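Local atomic coordinates of diphosphomevalonate decarboxylase, putative (Trypanosoma brucei, PDB entry 2HKE), a protein that probably catalyses the ATP-dependent decarboxylation of (R)-5-diphosphomevalonate to isopentenyl diphosphate, a step of the mevalonate pathway that supplies isoprenoids and sterols. Residues T239-E242 against I243-E247; E219-P222 against E223-I227. The protein carries 1 engineered substitution. One frame throughout, in Å; residues are numbered along the deposited sequence.

Contact 1 of 2, residues T239-E242 against I243-E247; sequences TFAE and IAMLE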
loop_
_atom_site.group_PDB
_atom_site.type_symbol
_atom_site.label_atom_id
_atom_site.label_comp_id
_atom_site.label_asym_id
_atom_site.label_seq_id
_atom_site.Cartn_x
_atom_site.Cartn_y
_atom_site.Cartn_z
ATOM N N THR A 239 -4.939 -5.742 19.970
ATOM C CA THR A 239 -4.609 -6.996 19.296
ATOM C C THR A 239 -4.217 -6.714 17.860
ATOM O O THR A 239 -3.207 -7.260 17.347
ATOM C CB THR A 239 -5.772 -7.996 19.373
ATOM O OG1 THR A 239 -6.022 -8.284 20.765
ATOM C CG2 THR A 239 -5.409 -9.300 18.627
ATOM N N PHE A 240 -4.984 -5.855 17.208
ATOM C CA PHE A 240 -4.659 -5.467 15.834
ATOM C C PHE A 240 -3.246 -4.866 15.750
ATOM O O PHE A 240 -2.405 -5.231 14.883
ATOM C CB PHE A 240 -5.698 -4.476 15.301
ATOM C CG PHE A 240 -5.325 -3.881 13.969
ATOM C CD1 PHE A 240 -5.468 -4.609 12.805
ATOM C CD2 PHE A 240 -4.757 -2.597 13.902
ATOM C CE1 PHE A 240 -5.083 -4.077 11.598
ATOM C CE2 PHE A 240 -4.325 -2.093 12.665
ATOM C CZ PHE A 240 -4.518 -2.840 11.529
ATOM N N ALA A 241 -2.979 -3.938 16.659
ATOM C CA ALA A 241 -1.709 -3.227 16.719
ATOM C C ALA A 241 -0.525 -4.169 16.954
ATOM O O ALA A 241 0.529 -4.042 16.323
ATOM C CB ALA A 241 -1.756 -2.157 17.816
ATOM N N GLU A 242 -0.720 -5.091 17.863
ATOM C CA GLU A 242 0.261 -6.120 18.145
ATOM C C GLU A 242 0.612 -6.997 16.941
ATOM O O GLU A 242 1.812 -7.225 16.670
ATOM C CB GLU A 242 -0.231 -6.972 19.361
ATOM C CG GLU A 242 -0.211 -6.210 20.654
ATOM C CD GLU A 242 -1.224 -6.745 21.705
ATOM O OE1 GLU A 242 -1.747 -7.874 21.527
ATOM O OE2 GLU A 242 -1.449 -6.040 22.737
ATOM N N ILE A 243 -0.404 -7.451 16.211
ATOM C CA ILE A 243 -0.196 -8.219 14.963
ATOM C C ILE A 243 0.583 -7.372 13.984
ATOM O O ILE A 243 1.528 -7.844 13.338
ATOM C CB ILE A 243 -1.541 -8.684 14.315
ATOM C CG1 ILE A 243 -2.190 -9.723 15.197
ATOM C CG2 ILE A 243 -1.359 -9.137 12.821
ATOM C CD1 ILE A 243 -1.365 -11.020 15.298
ATOM N N ALA A 244 0.171 -6.107 13.807
ATOM C CA ALA A 244 0.848 -5.280 12.801
ATOM C C ALA A 244 2.367 -5.113 13.109
ATOM O O ALA A 244 3.229 -5.136 12.214
ATOM C CB ALA A 244 0.162 -3.934 12.692
ATOM N N MET A 245 2.707 -4.924 14.391
ATOM C CA MET A 245 4.100 -4.743 14.774
ATOM C C MET A 245 4.865 -6.067 14.681
ATOM O O MET A 245 6.028 -6.075 14.321
ATOM C CB MET A 245 4.194 -4.163 16.183
ATOM C CG MET A 245 3.759 -2.685 16.178
ATOM S SD MET A 245 3.897 -1.772 17.682
ATOM C CE MET A 245 2.523 -2.416 18.619
ATOM N N LEU A 246 4.217 -7.173 14.997
ATOM C CA LEU A 246 4.876 -8.492 14.849
ATOM C C LEU A 246 5.184 -8.768 13.403
ATOM O O LEU A 246 6.255 -9.204 13.060
ATOM C CB LEU A 246 3.974 -9.605 15.356
ATOM C CG LEU A 246 3.858 -9.714 16.866
ATOM C CD1 LEU A 246 2.690 -10.671 17.225
ATOM C CD2 LEU A 246 5.189 -10.191 17.445
ATOM N N GLU A 247 4.260 -8.439 12.532
ATOM C CA GLU A 247 4.437 -8.663 11.105
ATOM C C GLU A 247 5.532 -7.789 10.541
ATOM O O GLU A 247 6.383 -8.228 9.751
ATOM C CB GLU A 247 3.114 -8.378 10.396
ATOM C CG GLU A 247 2.157 -9.553 10.384
ATOM C CD GLU A 247 2.621 -10.646 9.442
ATOM O OE1 GLU A 247 2.661 -10.404 8.208
ATOM O OE2 GLU A 247 3.017 -11.740 9.939
#
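Met245 lies back along its helix over the carbonyl of Ala241, one turn earlier, and each carbon of its side chain can be placed against that group. Met245 CB starts 3.7 Å from Ala241 O, and Met245 CG, turned to the flank of the backbone N by a chi1 of -72°, comes to 3.5 Å from the same oxygen. From CG the chain runs extended to SD, then bends at chi3 (-75°), which swings Met245 CE back to 3.4 Å from Ala241 O. Met245 CE also approaches Ala241 CB, at 4.4 Å, a loose apolar contact. That oxygen meanwhile accepts the backbone N-H of Met245, so thioether chain and amide gather round one acceptor. Thr286, in a loop, and Tyr290 of strand 288-291 touch the side chain of Met245.

The repeat of i to i+4 bonds is that of a regular alpha-helix, part of helix 237-256 in the GHMP-type C-terminal domain. Ile243 N gives the straightest of the four bonds joining 239-242 to 243-247, with 168° at the hydrogen toward Thr239 O; Ala244, Met245 and Leu246 bond likewise to Phe240, Ala241 and Glu242.

Other side chains also lean on the carbonyls of the preceding turn. Ile243 brings CG1 to 3.4 Å from Thr239 O, while Leu246 sets CG 3.2 Å from Glu242 O. Ala244 has only its CB to offer, 3.6 Å from Phe240 O. Laterally, the ring of Phe240 makes edge-to-face contacts with Phe16 and Phe301. The hydroxyl of Thr239 is hydrogen-bonded to Asp236.

Contact 2 of 2, residues E219-P222 against E223-I227; sequences ETVP and ERMKI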
loop_
_atom_site.group_PDB
_atom_site.type_symbol
_atom_site.label_atom_id
_atom_site.label_comp_id
_atom_site.label_asym_id
_atom_site.label_seq_id
_atom_site.Cartn_x
_atom_site.Cartn_y
_atom_site.Cartn_z
ATOM N N GLU A 219 2.768 -21.705 9.102
ATOM C CA GLU A 219 2.135 -21.544 10.398
ATOM C C GLU A 219 1.737 -20.097 10.698
ATOM O O GLU A 219 0.636 -19.863 11.129
ATOM C CB GLU A 219 3.097 -22.061 11.478
ATOM C CG GLU A 219 2.623 -21.872 12.915
ATOM C CD GLU A 219 3.618 -22.361 13.957
ATOM O OE1 GLU A 219 3.611 -23.565 14.297
ATOM O OE2 GLU A 219 4.331 -21.505 14.459
ATOM N N THR A 220 2.628 -19.148 10.488
ATOM C CA THR A 220 2.488 -17.848 11.151
ATOM C C THR A 220 1.402 -17.034 10.455
ATOM O O THR A 220 0.528 -16.474 11.084
ATOM C CB THR A 220 3.797 -17.069 11.153
ATOM O OG1 THR A 220 4.843 -17.885 11.735
ATOM C CG2 THR A 220 3.683 -15.774 11.967
ATOM N N VAL A 221 1.493 -16.934 9.141
ATOM C CA VAL A 221 0.479 -16.074 8.441
ATOM C C VAL A 221 -0.911 -16.626 8.669
ATOM O O VAL A 221 -1.808 -15.870 9.026
ATOM C CB VAL A 221 0.802 -15.848 6.983
ATOM C CG1 VAL A 221 -0.398 -15.163 6.238
ATOM C CG2 VAL A 221 2.081 -14.987 6.866
ATOM N N PRO A 222 -1.136 -17.938 8.451
ATOM C CA PRO A 222 -2.456 -18.444 8.795
ATOM C C PRO A 222 -2.967 -18.113 10.219
ATOM O O PRO A 222 -4.154 -17.734 10.366
ATOM C CB PRO A 222 -2.307 -19.955 8.570
ATOM C CG PRO A 222 -1.324 -20.076 7.506
ATOM C CD PRO A 222 -0.326 -18.964 7.773
ATOM N N GLU A 223 -2.100 -18.210 11.217
ATOM C CA GLU A 223 -2.410 -17.851 12.614
ATOM C C GLU A 223 -2.816 -16.358 12.661
ATOM O O GLU A 223 -3.864 -15.997 13.226
ATOM C CB GLU A 223 -1.202 -17.971 13.552
ATOM C CG GLU A 223 -0.704 -19.369 13.982
ATOM C CD GLU A 223 0.653 -19.358 14.739
ATOM O OE1 GLU A 223 1.491 -18.396 14.593
ATOM O OE2 GLU A 223 0.848 -20.345 15.507
ATOM N N ARG A 224 -1.994 -15.498 12.067
ATOM C CA ARG A 224 -2.215 -14.056 12.215
ATOM C C ARG A 224 -3.408 -13.548 11.406
ATOM O O ARG A 224 -4.097 -12.612 11.839
ATOM C CB ARG A 224 -0.953 -13.270 11.860
ATOM C CG ARG A 224 0.155 -13.582 12.805
ATOM C CD ARG A 224 1.398 -12.745 12.556
ATOM N NE ARG A 224 2.407 -13.147 13.555
ATOM C CZ ARG A 224 3.691 -12.898 13.456
ATOM N NH1 ARG A 224 4.174 -12.242 12.432
ATOM N NH2 ARG A 224 4.499 -13.318 14.408
ATOM N N MET A 225 -3.688 -14.181 10.272
ATOM C CA MET A 225 -4.917 -13.874 9.501
ATOM C C MET A 225 -6.167 -14.122 10.362
ATOM O O MET A 225 -7.085 -13.316 10.366
ATOM C CB MET A 225 -5.016 -14.700 8.221
ATOM C CG MET A 225 -3.964 -14.319 7.140
ATOM S SD MET A 225 -4.211 -12.630 6.484
ATOM C CE MET A 225 -5.906 -12.766 5.875
ATOM N N LYS A 226 -6.181 -15.217 11.091
ATOM C CA LYS A 226 -7.312 -15.506 11.996
ATOM C C LYS A 226 -7.415 -14.496 13.129
ATOM O O LYS A 226 -8.524 -13.995 13.423
ATOM C CB LYS A 226 -7.225 -16.938 12.534
ATOM C CG LYS A 226 -8.252 -17.287 13.620
ATOM C CD LYS A 226 -8.180 -18.784 13.987
ATOM C CE LYS A 226 -9.192 -19.132 15.100
ATOM N NZ LYS A 226 -9.254 -20.627 15.309
ATOM N N ILE A 227 -6.287 -14.159 13.754
ATOM C CA ILE A 227 -6.273 -13.260 14.910
ATOM C C ILE A 227 -6.647 -11.847 14.426
ATOM O O ILE A 227 -7.428 -11.172 15.050
ATOM C CB ILE A 227 -4.878 -13.191 15.591
ATOM C CG1 ILE A 227 -4.499 -14.557 16.199
ATOM C CG2 ILE A 227 -4.839 -12.090 16.643
ATOM C CD1 ILE A 227 -2.975 -14.692 16.501
HETATM O O HOH W 1 4.246 -18.905 14.196
#
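A chi1 of -54° at Thr220 turns CG2 toward Arg224 and OG1 to the flank of the backbone N, while Arg224, with chi1 -64° and a chain extended from CG to NE, lays its guanidinium beneath that methyl. Thr220 CG2 sits over the centre of the guanidinium, 3.2 Å from Arg224 CZ, so one face is covered by a carbon and the polar edges remain for other partners: NH1 forms a salt bridge to Asp250. One residue further along, Val221 CG1 and Met225 CG meet at 3.8 Å, side by side and pointing the same way.

Pro222 kinks helix 213-234 without breaking it: with no N-H, it cannot bond to the turn before. Beyond it, Lys226 N reaches Pro222 O only weakly, at 3.3 Å, whereas Met225 N meets Val221 O at 2.8 Å.

Glu219 and Glu223 place their OE2 atoms 3.8 Å apart. One water donates to Glu219 OE2 (2.6 Å) and Glu223 OE1 (2.8 Å) and accepts from Thr220 OG1 (2.7 Å); this bridging probably offsets part of the repulsion between the two carboxylates.

Contact 2 (219-227) precedes contact 1 (239-247) along the chain, on the successive helices 213-234 and 237-256, and their centres lie 11 Å apart on the same side of the chain's centre. Both belong to the C-terminal domain, and the two helices pack against each other. The evidence is direct: Glu247 OE2 and Arg224 NH1 form a 2.8 Å salt bridge, and Thr239 CG2 lies 3.5 Å from Ile227 CG2, with Ile243 packing on the same isoleucine. A charged pair and an apolar patch therefore join the helices at two levels. Contact 1 also borders strand 288-291, linking the pair to the five-stranded sheet.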